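PDB 5CQF: L-lysine 6-monooxygenase from Pseudomonas syringae pv. tomato, which probably hydroxylates the side-chain amine of L-lysine as an FAD- and NADP-dependent monooxygenase in siderophore biosynthesis. Local coordinates for residues Gly66-His71 with Leu246-Asn251; Ser212-Ser217 with Ala283-Asp288; Gln354-Pro359 with Asp371-Leu376. All blocks are in the same frame, centred on the assembly; numbering follows the deposited sequence.

Contact 1 of 3, residues Gly66-His71 with Leu246-Asn251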
loop_
_atom_site.group_PDB
_atom_site.type_symbol
_atom_site.label_atom_id
_atom_site.label_comp_id
_atom_site.label_asym_id
_atom_site.label_seq_id
_atom_site.Cartn_x
_atom_site.Cartn_y
_atom_site.Cartn_z
ATOM N N GLY A 66 22.113 8.323 -3.021
ATOM C CA GLY A 66 21.259 9.237 -3.782
ATOM C C GLY A 66 20.368 8.642 -4.881
ATOM O O GLY A 66 19.629 9.387 -5.541
ATOM N N THR A 67 20.422 7.322 -5.081
ATOM C CA THR A 67 19.725 6.681 -6.191
ATOM C C THR A 67 18.378 6.069 -5.781
ATOM O O THR A 67 18.296 5.341 -4.805
ATOM C CB THR A 67 20.612 5.623 -6.859
ATOM O OG1 THR A 67 21.877 6.224 -7.167
ATOM C CG2 THR A 67 19.944 5.116 -8.154
ATOM N N ASP A 68 17.335 6.387 -6.551
ATOM C CA ASP A 68 15.986 5.867 -6.318
ATOM C C ASP A 68 15.921 4.422 -6.800
ATOM O O ASP A 68 15.916 4.158 -8.003
ATOM C CB ASP A 68 14.940 6.744 -7.036
ATOM C CG ASP A 68 13.524 6.244 -6.871
ATOM O OD1 ASP A 68 13.307 5.350 -6.023
ATOM O OD2 ASP A 68 12.607 6.746 -7.588
ATOM N N ILE A 69 15.902 3.497 -5.850
ATOM C CA ILE A 69 15.841 2.041 -6.146
ATOM C C ILE A 69 14.437 1.529 -5.907
ATOM O O ILE A 69 14.212 0.335 -5.752
ATOM C CB ILE A 69 16.882 1.162 -5.338
ATOM C CG1 ILE A 69 16.943 1.480 -3.835
ATOM C CG2 ILE A 69 18.285 1.352 -5.876
ATOM C CD1 ILE A 69 15.712 1.134 -3.047
ATOM N N ASN A 70 13.476 2.436 -5.891
ATOM C CA ASN A 70 12.080 2.046 -5.757
ATOM C C ASN A 70 11.575 1.799 -7.189
ATOM O O ASN A 70 10.881 2.628 -7.805
ATOM C CB ASN A 70 11.311 3.118 -4.991
ATOM C CG ASN A 70 9.888 2.729 -4.707
ATOM O OD1 ASN A 70 9.355 1.820 -5.305
ATOM N ND2 ASN A 70 9.252 3.449 -3.813
ATOM N N HIS A 71 12.033 0.666 -7.726
ATOM C CA HIS A 71 11.663 0.187 -9.042
ATOM C C HIS A 71 11.554 -1.335 -9.043
ATOM O O HIS A 71 11.971 -2.043 -8.110
ATOM C CB HIS A 71 12.640 0.669 -10.118
ATOM C CG HIS A 71 14.052 0.239 -9.920
ATOM N ND1 HIS A 71 14.446 -1.082 -9.971
ATOM C CD2 HIS A 71 15.180 0.958 -9.719
ATOM C CE1 HIS A 71 15.754 -1.159 -9.793
ATOM N NE2 HIS A 71 16.230 0.065 -9.649
ATOM N N LEU A 246 7.620 12.603 -6.798
ATOM C CA LEU A 246 7.761 11.284 -6.231
ATOM C C LEU A 246 8.329 10.336 -7.295
ATOM O O LEU A 246 7.700 10.083 -8.324
ATOM C CB LEU A 246 6.422 10.781 -5.673
ATOM C CG LEU A 246 5.899 11.643 -4.505
ATOM C CD1 LEU A 246 4.396 11.475 -4.321
ATOM C CD2 LEU A 246 6.618 11.347 -3.193
ATOM N N GLY A 247 9.528 9.834 -7.029
ATOM C CA GLY A 247 10.256 8.960 -7.948
ATOM C C GLY A 247 11.156 9.768 -8.860
ATOM O O GLY A 247 10.757 10.817 -9.320
ATOM N N GLN A 248 12.365 9.277 -9.116
ATOM C CA GLN A 248 13.270 9.914 -10.062
ATOM C C GLN A 248 12.749 9.600 -11.447
ATOM O O GLN A 248 11.985 8.659 -11.625
ATOM C CB GLN A 248 14.735 9.484 -9.842
ATOM C CG GLN A 248 15.216 9.897 -8.439
ATOM C CD GLN A 248 16.635 9.507 -8.073
ATOM O OE1 GLN A 248 17.251 8.699 -8.717
ATOM N NE2 GLN A 248 17.139 10.083 -7.005
ATOM N N PHE A 249 13.182 10.385 -12.419
ATOM C CA PHE A 249 12.592 10.400 -13.757
ATOM C C PHE A 249 12.533 9.020 -14.389
ATOM O O PHE A 249 11.484 8.608 -14.839
ATOM C CB PHE A 249 13.356 11.387 -14.644
ATOM C CG PHE A 249 12.735 11.623 -15.995
ATOM C CD1 PHE A 249 11.781 12.622 -16.168
ATOM C CD2 PHE A 249 13.159 10.903 -17.117
ATOM C CE1 PHE A 249 11.243 12.876 -17.421
ATOM C CE2 PHE A 249 12.610 11.160 -18.371
ATOM C CZ PHE A 249 11.651 12.143 -18.519
ATOM N N PRO A 250 13.649 8.283 -14.382
ATOM C CA PRO A 250 13.647 6.974 -15.044
ATOM C C PRO A 250 12.689 5.929 -14.427
ATOM O O PRO A 250 12.384 4.915 -15.071
ATOM C CB PRO A 250 15.096 6.497 -14.895
ATOM C CG PRO A 250 15.884 7.712 -14.537
ATOM C CD PRO A 250 14.948 8.587 -13.750
ATOM N N ASN A 251 12.214 6.192 -13.209
ATOM C CA ASN A 251 11.193 5.360 -12.570
ATOM C C ASN A 251 9.756 5.816 -12.792
ATOM O O ASN A 251 8.831 5.132 -12.412
ATOM C CB ASN A 251 11.513 5.212 -11.093
ATOM C CG ASN A 251 12.854 4.528 -10.878
ATOM O OD1 ASN A 251 13.228 3.646 -11.644
ATOM N ND2 ASN A 251 13.590 4.943 -9.852
#
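Asp68 OD2 takes two hydrogen bonds from the facing loop: Gln248 N comes in on the anti lone pair at 3.0 Å, and Asn251 ND2 stands 3.1 Å away, well above the carboxylate plane. The amide of Asn251 is turned 90° to that carboxylate, and its ND2 also reaches Asp68 O (3.1 Å), bridging side chain and backbone of one residue. The extended side chain of Gln248 adds two more bonds: NE2 donates in plane to Gly66 O at 3.0 Å, while OE1 receives Asp68 N from above its amide plane at 3.2 Å. Asp68 CG stands anti to the backbone N (chi1 178°), on the side of the facing loop, and OD1 accepts Asn70 N in an Asx turn. Packing follows: Gln248 CD lies 3.4 Å from Asp68 CB, and Asn251 OD1, bonded to Arg75, rests 3.4 Å from His71 CB. Both segments are irregular loops, one after helix 57-64 and the other after strand 245-246. The arrangement ties the half of the chain with the probable FAD-type Rossmann sheet to the probable NADP-type half, consistent with a two-dinucleotide-domain flavoprotein monooxygenase.

Contact 2 of 3, residues Ser212-Ser217 with Ala283-Asp288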
loop_
_atom_site.group_PDB
_atom_site.type_symbol
_atom_site.label_atom_id
_atom_site.label_comp_id
_atom_site.label_asym_id
_atom_site.label_seq_id
_atom_site.Cartn_x
_atom_site.Cartn_y
_atom_site.Cartn_z
ATOM N N SER A 212 17.622 19.852 -2.692
ATOM C CA SER A 212 16.244 19.373 -2.718
ATOM C C SER A 212 16.041 17.954 -3.264
ATOM O O SER A 212 14.934 17.445 -3.227
ATOM C CB SER A 212 15.382 20.364 -3.504
ATOM O OG SER A 212 15.397 21.656 -2.891
ATOM N N GLY A 213 17.094 17.319 -3.766
ATOM C CA GLY A 213 17.004 15.957 -4.286
ATOM C C GLY A 213 17.185 14.848 -3.253
ATOM O O GLY A 213 17.257 15.088 -2.038
ATOM N N GLN A 214 17.299 13.621 -3.751
ATOM C CA GLN A 214 17.361 12.457 -2.888
ATOM C C GLN A 214 18.616 12.430 -2.030
ATOM O O GLN A 214 18.567 11.965 -0.905
ATOM C CB GLN A 214 17.232 11.143 -3.680
ATOM C CG GLN A 214 17.114 9.938 -2.750
ATOM C CD GLN A 214 16.457 8.725 -3.356
ATOM O OE1 GLN A 214 15.540 8.818 -4.191
ATOM N NE2 GLN A 214 16.899 7.560 -2.911
ATOM N N SER A 215 19.731 12.925 -2.530
ATOM C CA SER A 215 20.947 12.908 -1.733
ATOM C C SER A 215 20.775 13.809 -0.518
ATOM O O SER A 215 21.223 13.458 0.569
ATOM C CB SER A 215 22.166 13.339 -2.559
ATOM O OG SER A 215 22.318 12.487 -3.679
ATOM N N ALA A 216 20.116 14.952 -0.714
ATOM C CA ALA A 216 19.786 15.845 0.374
ATOM C C ALA A 216 18.841 15.179 1.366
ATOM O O ALA A 216 18.997 15.301 2.570
ATOM C CB ALA A 216 19.184 17.147 -0.137
ATOM N N SER A 217 17.841 14.498 0.864
ATOM C CA SER A 217 16.863 13.859 1.733
ATOM C C SER A 217 17.538 12.802 2.615
ATOM O O SER A 217 17.402 12.795 3.844
ATOM C CB SER A 217 15.772 13.239 0.869
ATOM O OG SER A 217 14.730 12.773 1.680
ATOM N N ALA A 283 12.876 17.148 -10.161
ATOM C CA ALA A 283 13.865 16.487 -9.308
ATOM C C ALA A 283 13.088 15.611 -8.321
ATOM O O ALA A 283 12.253 16.109 -7.559
ATOM C CB ALA A 283 14.719 17.515 -8.575
ATOM N N GLY A 284 13.355 14.315 -8.338
ATOM C CA GLY A 284 12.448 13.354 -7.724
ATOM C C GLY A 284 13.107 12.573 -6.616
ATOM O O GLY A 284 14.294 12.343 -6.633
ATOM N N ILE A 285 12.308 12.161 -5.653
ATOM C CA ILE A 285 12.786 11.433 -4.496
ATOM C C ILE A 285 11.949 10.170 -4.324
ATOM O O ILE A 285 10.718 10.226 -4.449
ATOM C CB ILE A 285 12.679 12.316 -3.248
ATOM C CG1 ILE A 285 13.603 13.528 -3.388
ATOM C CG2 ILE A 285 13.044 11.538 -1.992
ATOM C CD1 ILE A 285 13.439 14.524 -2.259
ATOM N N ASP A 286 12.626 9.032 -4.108
ATOM C CA ASP A 286 11.960 7.751 -3.783
ATOM C C ASP A 286 10.855 8.053 -2.783
ATOM O O ASP A 286 11.167 8.615 -1.734
ATOM C CB ASP A 286 12.997 6.801 -3.153
ATOM C CG ASP A 286 12.428 5.435 -2.753
ATOM O OD1 ASP A 286 11.193 5.255 -2.735
ATOM O OD2 ASP A 286 13.260 4.528 -2.455
ATOM N N PRO A 287 9.570 7.722 -3.106
ATOM C CA PRO A 287 8.475 7.996 -2.163
ATOM C C PRO A 287 8.668 7.349 -0.797
ATOM O O PRO A 287 8.226 7.895 0.169
ATOM C CB PRO A 287 7.210 7.456 -2.869
ATOM C CG PRO A 287 7.689 6.680 -4.056
ATOM C CD PRO A 287 9.078 7.166 -4.381
ATOM N N ASP A 288 9.355 6.214 -0.696
ATOM C CA ASP A 288 9.640 5.625 0.643
ATOM C C ASP A 288 10.665 6.422 1.423
ATOM O O ASP A 288 10.618 6.429 2.650
ATOM C CB ASP A 288 10.083 4.158 0.571
ATOM C CG ASP A 288 9.062 3.279 -0.110
ATOM O OD1 ASP A 288 7.856 3.637 -0.137
ATOM O OD2 ASP A 288 9.474 2.217 -0.642
HETATM O O HOH W 1 15.572 4.674 -3.234
HETATM O O HOH W 2 16.904 13.323 -6.713
#
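Gln214 meets Asp286 through an extended side chain: CG is anti to the backbone N (chi1 -173°) and the chain stays extended beyond it, so that CD lies near the end of strand 284-285. There OE1 accepts Asp286 N at 2.9 Å in an almost straight bond (172° at the hydrogen), the donor lying above the carbonyl plane. The same oxygen touches Asp286 CB at 3.4 Å, and the two side chains cross at a slant. NE2 is held by Glu218, further along helix 214-226, which fixes the way round of the amide. Asp286 is the N-cap of helix 287-302: OD1 accepts Asp288 N at 2.9 Å and also binds Asn70. Gly213, in turn, is the N-cap residue of helix 214-226. With Gly211 and Ala216 it fits the GxGxxA pattern of a Rossmann strand-turn-helix after strand 206-210, consistent with a dinucleotide-binding turn for NADP. Strand 284-285 runs past this turn. A water joins them, accepting from Gln214 N at 3.0 Å and donating to Gly284 O at 2.8 Å. Ile285 lies against the same turn. With CG1 beside its backbone N (chi1 -64°), this carbon sits 3.7 Å from Gln214 N, and CD1 goes on to 3.4 Å from Ser212 O. CD1 also reaches Ser217 CB at 4.1 Å, in the first turn of the helix, where Ser217 packs in addition on Leu293 of helix 287-302.

Contact 3 of 3, residues Gln354-Pro359 with Asp371-Leu376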
loop_
_atom_site.group_PDB
_atom_site.type_symbol
_atom_site.label_atom_id
_atom_site.label_comp_id
_atom_site.label_asym_id
_atom_site.label_seq_id
_atom_site.Cartn_x
_atom_site.Cartn_y
_atom_site.Cartn_z
ATOM N N GLN A 354 27.798 18.688 -15.153
ATOM C CA GLN A 354 27.905 18.113 -16.503
ATOM C C GLN A 354 29.109 18.763 -17.194
ATOM O O GLN A 354 29.204 19.977 -17.325
ATOM C CB GLN A 354 26.603 18.204 -17.346
ATOM C CG GLN A 354 25.901 19.573 -17.442
ATOM C CD GLN A 354 24.914 19.724 -18.638
ATOM O OE1 GLN A 354 24.115 18.821 -18.950
ATOM N NE2 GLN A 354 24.963 20.898 -19.293
ATOM N N TYR A 355 30.067 17.939 -17.583
ATOM C CA TYR A 355 31.213 18.429 -18.295
ATOM C C TYR A 355 30.765 18.744 -19.712
ATOM O O TYR A 355 29.832 18.129 -20.237
ATOM C CB TYR A 355 32.301 17.364 -18.321
ATOM C CG TYR A 355 33.050 17.188 -17.021
ATOM C CD1 TYR A 355 33.638 18.284 -16.383
ATOM C CD2 TYR A 355 33.236 15.921 -16.462
ATOM C CE1 TYR A 355 34.361 18.129 -15.207
ATOM C CE2 TYR A 355 33.952 15.752 -15.285
ATOM C CZ TYR A 355 34.511 16.858 -14.658
ATOM O OH TYR A 355 35.239 16.711 -13.494
ATOM N N LEU A 356 31.399 19.736 -20.320
ATOM C CA LEU A 356 31.196 19.979 -21.750
ATOM C C LEU A 356 32.118 19.016 -22.481
ATOM O O LEU A 356 31.702 18.360 -23.424
ATOM C CB LEU A 356 31.482 21.449 -22.130
ATOM C CG LEU A 356 30.572 22.458 -21.419
ATOM C CD1 LEU A 356 30.885 23.881 -21.854
ATOM C CD2 LEU A 356 29.085 22.147 -21.620
ATOM N N ILE A 357 33.366 18.963 -22.017
ATOM C CA ILE A 357 34.362 18.021 -22.476
ATOM C C ILE A 357 34.991 17.399 -21.243
ATOM O O ILE A 357 35.612 18.104 -20.457
ATOM C CB ILE A 357 35.483 18.722 -23.256
ATOM C CG1 ILE A 357 34.922 19.315 -24.543
ATOM C CG2 ILE A 357 36.599 17.724 -23.580
ATOM C CD1 ILE A 357 35.914 20.147 -25.334
ATOM N N PRO A 358 34.850 16.086 -21.062
ATOM C CA PRO A 358 35.390 15.552 -19.826
ATOM C C PRO A 358 36.879 15.810 -19.749
ATOM O O PRO A 358 37.539 15.822 -20.778
ATOM C CB PRO A 358 35.094 14.049 -19.915
ATOM C CG PRO A 358 34.026 13.906 -20.946
ATOM C CD PRO A 358 34.137 15.082 -21.861
ATOM N N PRO A 359 37.407 16.039 -18.540
ATOM C CA PRO A 359 38.837 16.341 -18.392
ATOM C C PRO A 359 39.731 15.301 -19.041
ATOM O O PRO A 359 40.739 15.671 -19.625
ATOM C CB PRO A 359 39.060 16.330 -16.877
ATOM C CG PRO A 359 37.722 16.651 -16.302
ATOM C CD PRO A 359 36.694 16.090 -17.252
ATOM N N ASP A 371 29.724 20.528 -30.171
ATOM C CA ASP A 371 28.301 20.772 -30.081
ATOM C C ASP A 371 28.129 22.295 -29.954
ATOM O O ASP A 371 29.103 23.040 -29.974
ATOM C CB ASP A 371 27.710 20.040 -28.857
ATOM C CG ASP A 371 26.182 19.779 -28.975
ATOM O OD1 ASP A 371 25.520 20.259 -29.942
ATOM O OD2 ASP A 371 25.637 19.084 -28.074
ATOM N N VAL A 372 26.902 22.752 -29.780
ATOM C CA VAL A 372 26.615 24.189 -29.775
ATOM C C VAL A 372 27.308 24.943 -28.631
ATOM O O VAL A 372 27.417 26.174 -28.665
ATOM C CB VAL A 372 25.088 24.458 -29.737
ATOM C CG1 VAL A 372 24.385 23.630 -30.819
ATOM C CG2 VAL A 372 24.505 24.171 -28.346
ATOM N N ASP A 373 27.776 24.211 -27.617
ATOM C CA ASP A 373 28.419 24.856 -26.477
ATOM C C ASP A 373 29.940 24.603 -26.441
ATOM O O ASP A 373 30.594 24.850 -25.427
ATOM C CB ASP A 373 27.738 24.411 -25.175
ATOM C CG ASP A 373 27.733 22.907 -25.013
ATOM O OD1 ASP A 373 28.516 22.230 -25.740
ATOM O OD2 ASP A 373 26.919 22.409 -24.199
ATOM N N GLY A 374 30.496 24.118 -27.544
ATOM C CA GLY A 374 31.909 23.740 -27.596
ATOM C C GLY A 374 32.177 22.342 -27.068
ATOM O O GLY A 374 33.209 21.749 -27.390
ATOM N N GLY A 375 31.253 21.796 -26.275
ATOM C CA GLY A 375 31.426 20.462 -25.711
ATOM C C GLY A 375 31.274 19.305 -26.694
ATOM O O GLY A 375 31.192 19.488 -27.906
ATOM N N LEU A 376 31.205 18.101 -26.138
ATOM C CA LEU A 376 31.135 16.883 -26.921
ATOM C C LEU A 376 29.841 16.817 -27.684
ATOM O O LEU A 376 28.811 17.222 -27.177
ATOM C CB LEU A 376 31.250 15.648 -26.020
ATOM C CG LEU A 376 32.574 14.871 -25.967
ATOM C CD1 LEU A 376 33.797 15.749 -26.149
ATOM C CD2 LEU A 376 32.662 14.080 -24.657
#
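Leu356 and Gly375 approach so closely that their CA atoms lie only 4.0 Å apart, with Gly375 CA 3.1 Å from Leu356 O. A CB on this glycine would collide with that carbonyl oxygen, so the close passage of the two backbones depends on the missing side chain. Next along, Leu376 N donates to the same Leu356 O at 2.8 Å; it is the one hydrogen bond between the segments. The second segment folds back on itself as a type I turn from Asp371 to Gly374. Gly374 has positive phi (84°), and with Gly374 N bonded to Asp371 O and Asp371 N to Gly375 O the pattern is that of a type I turn with a G1 beta bulge, although neither arm is a regular strand. Asp373 adds an Asx turn, OD1 accepting Gly375 N at 2.8 Å. That carboxylate also forms a salt bridge with Arg402, which in addition donates to Leu376 O. Both segments belong to the long connection from strand 345-348 of one parallel sheet to strand 393-396 of the other. A methyl of Leu356 packs against the carboxylate, CD2 lying 3.4 Å from Asp373 OD2, and Leu356 also packs on Arg402. Ile357 CD1 lies 3.8 Å from Gly374 O. Two apolar pairs involve Leu376, whose chi1 (-103°) and chi2 (33°) are both unstaggered, so the placing of its methyls is doubtful. In the model Ile357 crosses Leu376 at about a right angle, CG1 to CD1 at 4.1 Å, while Pro358 and Leu376 meet tip to tip, CD to CD2 at 3.3 Å, tighter than normal carbon contact and equally uncertain.

Contacts 1 and 2 are neighbours, their centres 8 Å apart, and their segments alternate along the chain: 66-71, 212-217, 246-251, 283-288. They touch directly, through probable hydrogen bonds, one from Gly247 N to Ile285 O and one from Asn70 ND2 to Asp286 OD1. Together they bring the loop after helix 57-64 against the Rossmann-type turn leading into helix 214-226 and the start of helix 287-302. Contact 3 comes later in the chain, its centre 27 Å from each of the others and its nearest atoms about 14 Å away. Contacts 1 and 2 lie where the two sheet-bearing halves meet, whereas contact 3 folds the connection between their sheets on itself.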